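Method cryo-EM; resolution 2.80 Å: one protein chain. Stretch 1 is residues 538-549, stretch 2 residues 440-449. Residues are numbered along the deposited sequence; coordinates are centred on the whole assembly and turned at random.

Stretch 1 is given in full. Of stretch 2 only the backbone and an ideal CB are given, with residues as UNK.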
# COMPACT_ATOMS: atom_id res chain seq x y z
N ALA B 538 -4.40 -34.45 -3.85
CA ALA B 538 -4.32 -33.32 -2.93
C ALA B 538 -3.42 -32.24 -3.53
O ALA B 538 -2.39 -32.59 -4.09
CB ALA B 538 -3.76 -33.80 -1.61
N ASP B 539 -3.78 -30.97 -3.45
CA ASP B 539 -3.03 -29.91 -4.13
C ASP B 539 -1.68 -29.61 -3.44
O ASP B 539 -1.52 -28.64 -2.71
CB ASP B 539 -3.94 -28.70 -4.35
CG ASP B 539 -3.42 -27.73 -5.42
OD1 ASP B 539 -2.61 -28.14 -6.27
OD2 ASP B 539 -3.78 -26.53 -5.40
N PHE B 540 -0.69 -30.47 -3.65
CA PHE B 540 0.68 -30.40 -3.12
C PHE B 540 1.70 -30.97 -4.14
O PHE B 540 1.47 -32.03 -4.70
CB PHE B 540 0.75 -31.14 -1.79
CG PHE B 540 2.16 -31.38 -1.28
CD1 PHE B 540 3.01 -30.30 -1.00
CD2 PHE B 540 2.64 -32.69 -1.13
CE1 PHE B 540 4.33 -30.51 -0.59
CE2 PHE B 540 3.96 -32.91 -0.70
CZ PHE B 540 4.80 -31.82 -0.43
N ALA B 541 2.82 -30.29 -4.37
CA ALA B 541 3.86 -30.74 -5.29
C ALA B 541 5.25 -30.36 -4.78
O ALA B 541 5.38 -29.44 -3.99
CB ALA B 541 3.55 -30.17 -6.67
N ILE B 542 6.29 -31.05 -5.22
CA ILE B 542 7.67 -30.78 -4.80
C ILE B 542 8.56 -30.54 -6.01
O ILE B 542 8.72 -31.41 -6.86
CB ILE B 542 8.23 -31.89 -3.90
CG1 ILE B 542 7.26 -32.21 -2.74
CG2 ILE B 542 9.62 -31.50 -3.37
CD1 ILE B 542 7.68 -33.40 -1.90
N VAL B 543 9.15 -29.35 -6.11
CA VAL B 543 9.96 -28.88 -7.23
C VAL B 543 11.44 -28.92 -6.89
O VAL B 543 11.88 -28.41 -5.86
CB VAL B 543 9.55 -27.45 -7.63
CG1 VAL B 543 10.50 -26.83 -8.67
CG2 VAL B 543 8.12 -27.45 -8.17
N GLU B 544 12.24 -29.51 -7.76
CA GLU B 544 13.70 -29.50 -7.71
C GLU B 544 14.26 -28.31 -8.49
O GLU B 544 13.83 -28.02 -9.60
CB GLU B 544 14.19 -30.84 -8.28
CG GLU B 544 15.71 -31.00 -8.32
CD GLU B 544 16.12 -32.31 -9.00
OE1 GLU B 544 16.21 -32.32 -10.25
OE2 GLU B 544 16.42 -33.30 -8.30
N VAL B 545 15.25 -27.64 -7.91
CA VAL B 545 16.06 -26.61 -8.56
C VAL B 545 17.54 -26.96 -8.41
O VAL B 545 18.05 -27.07 -7.30
CB VAL B 545 15.72 -25.22 -8.02
CG1 VAL B 545 16.49 -24.16 -8.78
CG2 VAL B 545 14.25 -24.87 -8.12
N ASP B 546 18.25 -27.12 -9.53
CA ASP B 546 19.67 -27.45 -9.56
C ASP B 546 20.52 -26.22 -9.90
O ASP B 546 20.75 -25.91 -11.07
CB ASP B 546 19.89 -28.64 -10.50
CG ASP B 546 21.31 -29.24 -10.46
OD1 ASP B 546 22.24 -28.63 -9.92
OD2 ASP B 546 21.45 -30.39 -10.94
N PHE B 547 20.93 -25.46 -8.88
CA PHE B 547 21.64 -24.20 -9.09
C PHE B 547 23.03 -24.37 -9.72
O PHE B 547 23.50 -23.45 -10.40
CB PHE B 547 21.76 -23.43 -7.77
CG PHE B 547 20.44 -22.96 -7.20
CD1 PHE B 547 19.72 -21.95 -7.87
CD2 PHE B 547 19.93 -23.53 -6.03
CE1 PHE B 547 18.50 -21.50 -7.36
CE2 PHE B 547 18.70 -23.08 -5.50
CZ PHE B 547 17.99 -22.07 -6.18
N ALA B 548 23.66 -25.54 -9.60
CA ALA B 548 24.93 -25.84 -10.28
C ALA B 548 24.79 -25.93 -11.81
O ALA B 548 25.80 -25.88 -12.52
CB ALA B 548 25.51 -27.12 -9.71
N LYS B 549 23.56 -25.98 -12.34
CA LYS B 549 23.24 -25.68 -13.74
C LYS B 549 22.13 -24.64 -13.90
O LYS B 549 21.35 -24.71 -14.83
CB LYS B 549 23.05 -26.95 -14.59
CG LYS B 549 21.91 -27.88 -14.17
CD LYS B 549 21.65 -28.95 -15.22
CE LYS B 549 20.90 -30.13 -14.63
NZ LYS B 549 20.48 -31.12 -15.61
N UNK B 440 25.97 -27.61 -0.47
CA UNK B 440 24.95 -28.18 -1.36
C UNK B 440 24.56 -27.24 -2.51
O UNK B 440 24.60 -26.03 -2.38
CB UNK B 440 23.70 -28.53 -0.55
N UNK B 441 24.12 -27.81 -3.63
CA UNK B 441 23.72 -27.07 -4.85
C UNK B 441 22.34 -27.42 -5.42
O UNK B 441 21.79 -26.66 -6.21
CB UNK B 441 24.76 -27.32 -5.94
N UNK B 442 21.75 -28.54 -5.00
CA UNK B 442 20.51 -29.10 -5.56
C UNK B 442 19.43 -29.20 -4.49
O UNK B 442 19.54 -29.97 -3.54
CB UNK B 442 20.77 -30.48 -6.17
N UNK B 443 18.40 -28.37 -4.64
CA UNK B 443 17.41 -28.04 -3.61
C UNK B 443 16.00 -28.43 -4.03
O UNK B 443 15.67 -28.38 -5.20
CB UNK B 443 17.46 -26.54 -3.29
N UNK B 444 15.16 -28.78 -3.05
CA UNK B 444 13.78 -29.21 -3.21
C UNK B 444 12.85 -28.29 -2.44
O UNK B 444 13.10 -27.95 -1.28
CB UNK B 444 13.61 -30.66 -2.74
N UNK B 445 11.80 -27.85 -3.12
CA UNK B 445 10.86 -26.84 -2.66
C UNK B 445 9.43 -27.41 -2.63
O UNK B 445 8.97 -27.95 -3.62
CB UNK B 445 10.93 -25.60 -3.56
N UNK B 446 8.75 -27.31 -1.49
CA UNK B 446 7.35 -27.65 -1.36
C UNK B 446 6.47 -26.53 -1.88
O UNK B 446 6.71 -25.36 -1.63
CB UNK B 446 7.01 -27.96 0.10
N UNK B 447 5.45 -26.86 -2.64
CA UNK B 447 4.51 -25.92 -3.25
C UNK B 447 3.19 -26.64 -3.45
O UNK B 447 3.00 -27.74 -2.91
CB UNK B 447 5.04 -25.37 -4.57
N UNK B 448 2.27 -26.11 -4.25
CA UNK B 448 1.07 -26.82 -4.67
C UNK B 448 0.99 -27.09 -6.17
O UNK B 448 1.66 -26.47 -6.99
CB UNK B 448 -0.16 -26.02 -4.24
N UNK B 449 0.22 -28.10 -6.54
CA UNK B 449 0.20 -28.70 -7.88
C UNK B 449 -0.30 -27.78 -8.99
O UNK B 449 0.29 -27.73 -10.06
CB UNK B 449 -0.67 -29.95 -7.85

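Stretch 2 runs antiparallel to stretch 1, its residues 442-447 pairing with Ala-541 to Asp-546, so its side chains alternate between the sheet face of Ile-542, Glu-544 and Asp-546 and that of Ala-541, Val-543 and Val-545.

Position 440 has nothing of stretch 1 within 5.5 Å of its ideal CB and is unconstrained from this side; it is Pro-440.

At 441 the CB points sideways, 3.8 Å from Ala-548 CB, so a small or branched residue would suit. The residue is Thr-441, whose OG1 lies 3.8 Å from Ala-548 CB, while its backbone O accepts a hydrogen bond from Phe-547 N (3.1 Å).

Position 442 shares a face with two carboxylates, Glu-544 and Asp-546, which favours a long basic chain, lysine or arginine. Lys-442 is extended, all four chi angles t; its NZ forms a salt bridge with Asp-546 OD2 at 2.9 Å and a long one with Glu-544 OE1 at 4.0 Å.

On the other face, the CB of 443 lies 4.3 Å from Phe-547 CE2, inviting an apolar or aromatic group. Phe-443 (chi1 m) brings CD1 to 3.8 Å from Phe-547 CD2, the ring planes inclined at 63°. Its backbone N and O bond Val-545 O (3.0 Å) and N (2.8 Å).

Position 444 sits opposite Glu-544, its CB 4.1 Å from Ile-542 CG2. An apolar base with a polar end would use both neighbours, though a plain aliphatic could also pack there. Tyr-444 combines the two: its CB rests against Ile-542 CG2, and its OH donates to Glu-544 OE2 at 2.7 Å.

Position 445 pairs with Val-543 on the valine-bearing face, where bulky apolar groups fit. The ring of Phe-445 packs against Val-545, with Phe-445 CE1 3.9 Å from Val-545 CG2, while its backbone N bonds Val-543 O (2.8 Å).

At 446 an ideal CB would lie 3.8 Å from Phe-540 CE1; phi/psi of -80/135 is open to any residue, but the nearby ring favours a small one. Gly-446 leaves its CA 4.2 Å from that CE1 atom.

For 447, Ala-541 and Val-543 CG2 offer an apolar surface suited to a beta-branched residue. Thr-447 places CG2 4.0 Å from Val-543 CG2, and its backbone N bonds Ala-541 O (2.9 Å).

Position 448 lies beside Asp-539, so a donor is attractive. Asn-448 supplies one, ND2 to Asp-539 OD2 at 2.9 Å.

At 449 the CB is tight, 3.1 Å from Asp-539 OD1, favouring a small residue; Ser-449 fits, its CB 4.3 Å from Ala-541 CB.

Stretch 2, residues 440-449: PTKFYFGTNS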
# COMPACT_ATOMS: atom_id res chain seq x y z
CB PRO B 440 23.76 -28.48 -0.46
CG PRO B 440 23.84 -27.36 0.57
CD PRO B 440 25.33 -27.17 0.76
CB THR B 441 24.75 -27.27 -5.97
OG1 THR B 441 24.81 -28.63 -6.33
CG2 THR B 441 26.15 -26.84 -5.59
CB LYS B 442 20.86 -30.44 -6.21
CG LYS B 442 19.78 -30.95 -7.16
CD LYS B 442 20.35 -32.08 -8.02
CE LYS B 442 19.41 -32.41 -9.17
NZ LYS B 442 20.13 -32.91 -10.36
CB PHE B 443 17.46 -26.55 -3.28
CG PHE B 443 18.68 -26.13 -2.49
CD1 PHE B 443 19.90 -25.91 -3.13
CD2 PHE B 443 18.58 -25.96 -1.11
CE1 PHE B 443 21.01 -25.48 -2.40
CE2 PHE B 443 19.68 -25.52 -0.37
CZ PHE B 443 20.90 -25.27 -1.02
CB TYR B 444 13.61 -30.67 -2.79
CG TYR B 444 14.55 -31.60 -3.50
CD1 TYR B 444 15.86 -31.74 -3.04
CD2 TYR B 444 14.15 -32.24 -4.68
CE1 TYR B 444 16.80 -32.44 -3.81
CE2 TYR B 444 15.08 -32.98 -5.42
CZ TYR B 444 16.42 -33.04 -5.01
OH TYR B 444 17.35 -33.61 -5.82
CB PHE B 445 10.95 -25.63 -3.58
CG PHE B 445 12.26 -24.85 -3.53
CD1 PHE B 445 13.39 -25.24 -4.28
CD2 PHE B 445 12.34 -23.69 -2.74
CE1 PHE B 445 14.58 -24.49 -4.21
CE2 PHE B 445 13.51 -22.92 -2.69
CZ PHE B 445 14.64 -23.33 -3.42
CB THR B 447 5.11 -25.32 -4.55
OG1 THR B 447 4.31 -24.26 -4.98
CG2 THR B 447 5.25 -26.31 -5.70
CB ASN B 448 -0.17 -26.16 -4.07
CG ASN B 448 -0.44 -24.82 -4.64
OD1 ASN B 448 0.41 -23.96 -4.73
ND2 ASN B 448 -1.65 -24.60 -5.07
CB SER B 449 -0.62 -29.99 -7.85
OG SER B 449 -0.35 -30.76 -8.97
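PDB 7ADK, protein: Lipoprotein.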